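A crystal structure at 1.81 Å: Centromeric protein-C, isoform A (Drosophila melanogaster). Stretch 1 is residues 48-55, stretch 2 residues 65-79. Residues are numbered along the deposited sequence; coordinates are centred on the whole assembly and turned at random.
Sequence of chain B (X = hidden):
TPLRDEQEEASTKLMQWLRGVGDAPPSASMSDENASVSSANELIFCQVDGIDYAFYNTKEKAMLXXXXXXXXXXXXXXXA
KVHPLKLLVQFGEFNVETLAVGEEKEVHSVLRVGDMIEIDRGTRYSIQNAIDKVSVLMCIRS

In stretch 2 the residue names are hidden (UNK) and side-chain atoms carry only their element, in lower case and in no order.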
# COMPACT_ATOMS: atom_id res chain seq x y z
N VAL B 48 18.28 1.39 -10.02
CA VAL B 48 18.24 1.29 -11.47
C VAL B 48 18.05 2.70 -12.02
O VAL B 48 17.06 3.37 -11.70
CB VAL B 48 17.12 0.37 -11.97
CG1 VAL B 48 17.03 0.40 -13.50
CG2 VAL B 48 17.32 -1.05 -11.47
N ASP B 49 18.99 3.14 -12.87
CA ASP B 49 18.94 4.47 -13.47
C ASP B 49 18.78 5.54 -12.40
O ASP B 49 18.06 6.53 -12.57
CB ASP B 49 17.83 4.55 -14.51
CG ASP B 49 18.27 4.00 -15.85
OD1 ASP B 49 19.49 3.99 -16.08
OD2 ASP B 49 17.40 3.60 -16.65
N GLY B 50 19.43 5.32 -11.26
CA GLY B 50 19.43 6.27 -10.18
C GLY B 50 18.21 6.26 -9.28
O GLY B 50 18.16 7.07 -8.34
N ILE B 51 17.22 5.41 -9.54
CA ILE B 51 16.03 5.32 -8.71
C ILE B 51 16.10 4.04 -7.89
O ILE B 51 16.47 2.99 -8.42
CB ILE B 51 14.75 5.34 -9.56
CG1 ILE B 51 14.62 6.67 -10.27
CG2 ILE B 51 13.53 5.07 -8.69
CD1 ILE B 51 14.01 6.55 -11.60
N ASP B 52 15.75 4.13 -6.60
CA ASP B 52 15.82 2.95 -5.74
C ASP B 52 14.49 2.20 -5.81
O ASP B 52 13.43 2.81 -5.66
CB ASP B 52 16.14 3.35 -4.29
CG ASP B 52 17.63 3.68 -4.08
OD1 ASP B 52 17.96 4.44 -3.13
OD2 ASP B 52 18.47 3.19 -4.86
N TYR B 53 14.53 0.89 -6.07
CA TYR B 53 13.33 0.05 -6.14
C TYR B 53 13.43 -1.08 -5.12
O TYR B 53 14.50 -1.68 -4.95
CB TYR B 53 13.15 -0.57 -7.53
CG TYR B 53 12.98 0.42 -8.65
CD1 TYR B 53 14.08 0.91 -9.34
CD2 TYR B 53 11.71 0.87 -9.02
CE1 TYR B 53 13.93 1.81 -10.38
CE2 TYR B 53 11.54 1.77 -10.05
CZ TYR B 53 12.66 2.24 -10.73
OH TYR B 53 12.52 3.14 -11.76
N ALA B 54 12.31 -1.42 -4.49
CA ALA B 54 12.28 -2.62 -3.65
C ALA B 54 10.93 -3.29 -3.79
O ALA B 54 9.90 -2.67 -3.50
CB ALA B 54 12.57 -2.28 -2.18
N PHE B 55 10.90 -4.55 -4.23
CA PHE B 55 9.64 -5.25 -4.39
C PHE B 55 9.49 -6.38 -3.38
O PHE B 55 10.47 -7.05 -3.01
CB PHE B 55 9.49 -5.81 -5.81
CG PHE B 55 9.09 -4.78 -6.81
CD1 PHE B 55 10.04 -3.95 -7.39
CD2 PHE B 55 7.76 -4.62 -7.15
CE1 PHE B 55 9.66 -2.98 -8.30
CE2 PHE B 55 7.38 -3.64 -8.07
CZ PHE B 55 8.33 -2.83 -8.63
N UNK B 65 5.52 -3.13 -4.87
CA UNK B 65 6.81 -2.67 -4.39
C UNK B 65 6.83 -1.17 -4.14
O UNK B 65 5.79 -0.52 -4.14
N UNK B 66 8.03 -0.64 -3.94
CA UNK B 66 8.23 0.77 -3.64
C UNK B 66 9.28 1.36 -4.56
O UNK B 66 10.28 0.70 -4.89
c UNK B 66 6.59 1.22 -0.80
c UNK B 66 5.85 -0.54 0.67
c UNK B 66 5.65 0.72 0.12
c UNK B 66 7.69 0.46 -1.17
c UNK B 66 6.95 -1.30 0.31
o UNK B 66 4.95 -1.06 1.57
c UNK B 66 8.68 0.99 -2.18
c UNK B 66 7.85 -0.80 -0.60
N UNK B 67 9.05 2.61 -4.96
CA UNK B 67 10.04 3.45 -5.62
C UNK B 67 10.43 4.57 -4.67
O UNK B 67 9.55 5.29 -4.17
c UNK B 67 9.48 4.04 -6.92
c UNK B 67 8.95 3.04 -7.90
s UNK B 67 8.51 3.91 -9.42
c UNK B 67 7.43 2.71 -10.22
N UNK B 68 11.73 4.71 -4.44
CA UNK B 68 12.32 5.74 -3.60
C UNK B 68 13.03 6.74 -4.51
O UNK B 68 13.93 6.36 -5.28
n UNK B 68 15.11 4.75 0.00
c UNK B 68 14.00 6.16 -1.71
c UNK B 68 15.32 5.61 -1.16
n UNK B 68 17.02 3.50 -0.35
c UNK B 68 13.31 5.13 -2.59
n UNK B 68 15.66 3.05 1.44
c UNK B 68 15.93 3.77 0.36
N UNK B 69 12.60 8.00 -4.42
CA UNK B 69 13.08 9.08 -5.26
C UNK B 69 13.90 10.05 -4.42
O UNK B 69 13.45 10.51 -3.37
c UNK B 69 11.39 9.74 -8.35
c UNK B 69 11.28 9.20 -7.07
c UNK B 69 10.52 8.06 -6.88
c UNK B 69 11.94 9.88 -5.90
c UNK B 69 10.74 9.14 -9.43
c UNK B 69 9.87 7.46 -7.95
c UNK B 69 9.99 7.99 -9.23
N UNK B 70 15.07 10.38 -4.94
CA UNK B 70 15.90 11.41 -4.37
C UNK B 70 15.23 12.77 -4.57
O UNK B 70 14.30 12.89 -5.36
c UNK B 70 17.94 10.09 -4.83
c UNK B 70 18.91 8.78 -3.05
c UNK B 70 18.15 10.03 -3.36
n UNK B 70 19.07 8.75 -1.59
c UNK B 70 17.26 11.37 -5.04
N UNK B 71 15.68 13.81 -3.87
CA UNK B 71 15.05 15.13 -4.04
C UNK B 71 15.01 15.55 -5.50
O UNK B 71 16.02 15.54 -6.19
c UNK B 71 16.67 13.82 -2.78
c UNK B 71 15.94 16.06 -3.21
c UNK B 71 16.50 15.20 -2.16
N UNK B 72 13.81 15.90 -5.97
CA UNK B 72 13.54 16.39 -7.32
C UNK B 72 13.93 15.40 -8.41
O UNK B 72 13.99 15.77 -9.58
c UNK B 72 12.44 19.22 -6.66
c UNK B 72 14.28 20.69 -5.22
o UNK B 72 12.51 22.07 -4.40
c UNK B 72 12.94 21.01 -5.17
c UNK B 72 12.02 20.28 -5.89
c UNK B 72 14.25 17.72 -7.58
c UNK B 72 13.78 18.87 -6.73
c UNK B 72 14.69 19.63 -5.99
N UNK B 73 14.20 14.14 -8.06
CA UNK B 73 14.62 13.17 -9.05
C UNK B 73 13.48 12.83 -10.00
O UNK B 73 12.31 12.79 -9.61
c UNK B 73 15.77 10.93 -9.32
c UNK B 73 15.12 11.90 -8.36
o UNK B 73 16.02 9.40 -7.50
c UNK B 73 16.42 9.77 -8.61
n UNK B 73 17.44 9.19 -9.23
N UNK B 74 13.84 12.60 -11.27
CA UNK B 74 12.90 12.20 -12.31
C UNK B 74 13.10 10.73 -12.66
O UNK B 74 14.24 10.25 -12.76
c UNK B 74 13.10 13.02 -13.59
c UNK B 74 13.02 16.66 -14.82
n UNK B 74 13.41 17.29 -16.11
c UNK B 74 13.34 15.17 -14.80
c UNK B 74 13.03 14.52 -13.45
N UNK B 75 11.99 10.02 -12.85
CA UNK B 75 11.97 8.74 -13.54
C UNK B 75 11.53 8.98 -14.97
O UNK B 75 10.44 9.52 -15.19
n UNK B 75 9.28 2.10 -14.04
c UNK B 75 11.05 6.34 -13.48
c UNK B 75 9.18 3.39 -13.76
c UNK B 75 10.11 5.43 -12.70
n UNK B 75 10.16 4.01 -13.10
c UNK B 75 11.03 7.74 -12.86
n UNK B 75 8.10 4.05 -14.14
N UNK B 76 12.35 8.58 -15.93
CA UNK B 76 12.05 8.91 -17.31
C UNK B 76 10.80 8.17 -17.79
O UNK B 76 10.37 7.17 -17.20
o UNK B 76 13.57 7.23 -18.23
c UNK B 76 13.25 8.61 -18.22
N UNK B 77 10.23 8.69 -18.87
CA UNK B 77 9.04 8.13 -19.51
C UNK B 77 9.16 6.63 -19.76
O UNK B 77 10.15 6.16 -20.33
c UNK B 77 8.81 8.85 -20.84
c UNK B 77 8.42 8.10 -24.18
c UNK B 77 7.51 8.52 -21.56
s UNK B 77 7.74 7.19 -22.78
N UNK B 78 8.13 5.89 -19.34
CA UNK B 78 7.98 4.47 -19.64
C UNK B 78 6.58 4.23 -20.20
O UNK B 78 5.64 4.95 -19.88
c UNK B 78 9.35 3.90 -17.52
c UNK B 78 11.82 3.65 -17.24
c UNK B 78 10.63 3.43 -18.18
c UNK B 78 8.14 3.59 -18.38
n UNK B 78 13.10 3.22 -17.85
N UNK B 79 6.45 3.18 -21.02
CA UNK B 79 5.13 2.70 -21.44
C UNK B 79 4.73 1.50 -20.59
O UNK B 79 5.53 0.56 -20.42
n UNK B 79 2.41 2.43 -25.41
o UNK B 79 4.49 1.59 -25.64
c UNK B 79 3.57 1.97 -24.92
c UNK B 79 5.10 2.32 -22.92
c UNK B 79 3.71 1.93 -23.40
O HOH W 1 15.27 4.72 -16.84

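Position 65 has no side-chain atoms. Its CA lies 3.5 Å from Phe55 CD2, and an ideal CB would sit 2.4 Å from that same CD2, a clash. It is Gly65.

Position 66 has one carbon, then a six-carbon ring bearing one oxygen. Its backbone N donates to Ala54 O at 2.8 Å, and its O accepts from Ala54 N at 3.0 Å. This is Tyr66.

Position 67 carries an unbranched chain of two carbons, a sulfur and a last carbon. The chain packs against the ring of Tyr53. It is Met67, with its CG 3.6 Å from Tyr53 CE2.

Position 68 has three carbons, a nitrogen, and a carbon holding two more nitrogens. Its backbone N donates to Asp52 O at 2.8 Å, and its O accepts from Asp52 N at 3.2 Å. It is Arg68. Its NH2 forms a salt bridge with Asp52 OD1 at 3.1 Å.

Position 69 has one carbon and a plain six-carbon ring. Ile51 CG2 lies over one face of the ring. It is Phe69, whose CE1 is 4.4 Å from that CG2.

Position 70 has four carbons in a row ending in nitrogen and only brushes Asp52. It is Lys70.

Position 71, three carbons closing a ring onto the backbone N, is out of reach: Pro71. So is position 72, one carbon and a six-carbon ring with one oxygen: Tyr72.

Position 73 has three carbons, the third carrying one oxygen and one nitrogen. The nitrogen reaches Gly50 O. It is Gln73; NE2 donates to Gly50 O at 2.4 Å, a very short bond. Its OE1 accepts from Lys70 N at 2.9 Å, bracing the type II turn.

Position 74 has four carbons ending in nitrogen; its CA-to-CB bond points away from stretch 1. It is Lys74.

Position 75 has three carbons, a nitrogen, and a carbon with two nitrogens. Its CB meets Ile51 CD1 at 3.4 Å. It is Arg75; NE donates to Tyr53 OH at 2.8 Å.

Position 76 has one carbon and one oxygen, without direct contact to stretch 1. It is Ser76.

Position 77, two carbons, a sulfur and a carbon, is out of reach: Met77.

Position 78 has four carbons ending in nitrogen, which meets water 1. It is Lys78. Water 1 accepts from its NZ at 2.8 Å and donates to Asp49 OD2 at 2.4 Å.

Position 79, three carbons, the third with one oxygen and one nitrogen, is out of reach: Gln79.

The contact is an antiparallel strand pair. Backbone bonds set the register, and side chains from the turn and second strand secure the flank.

Stretch 2 (65-79) GYMRFKPYQKRSMKQ
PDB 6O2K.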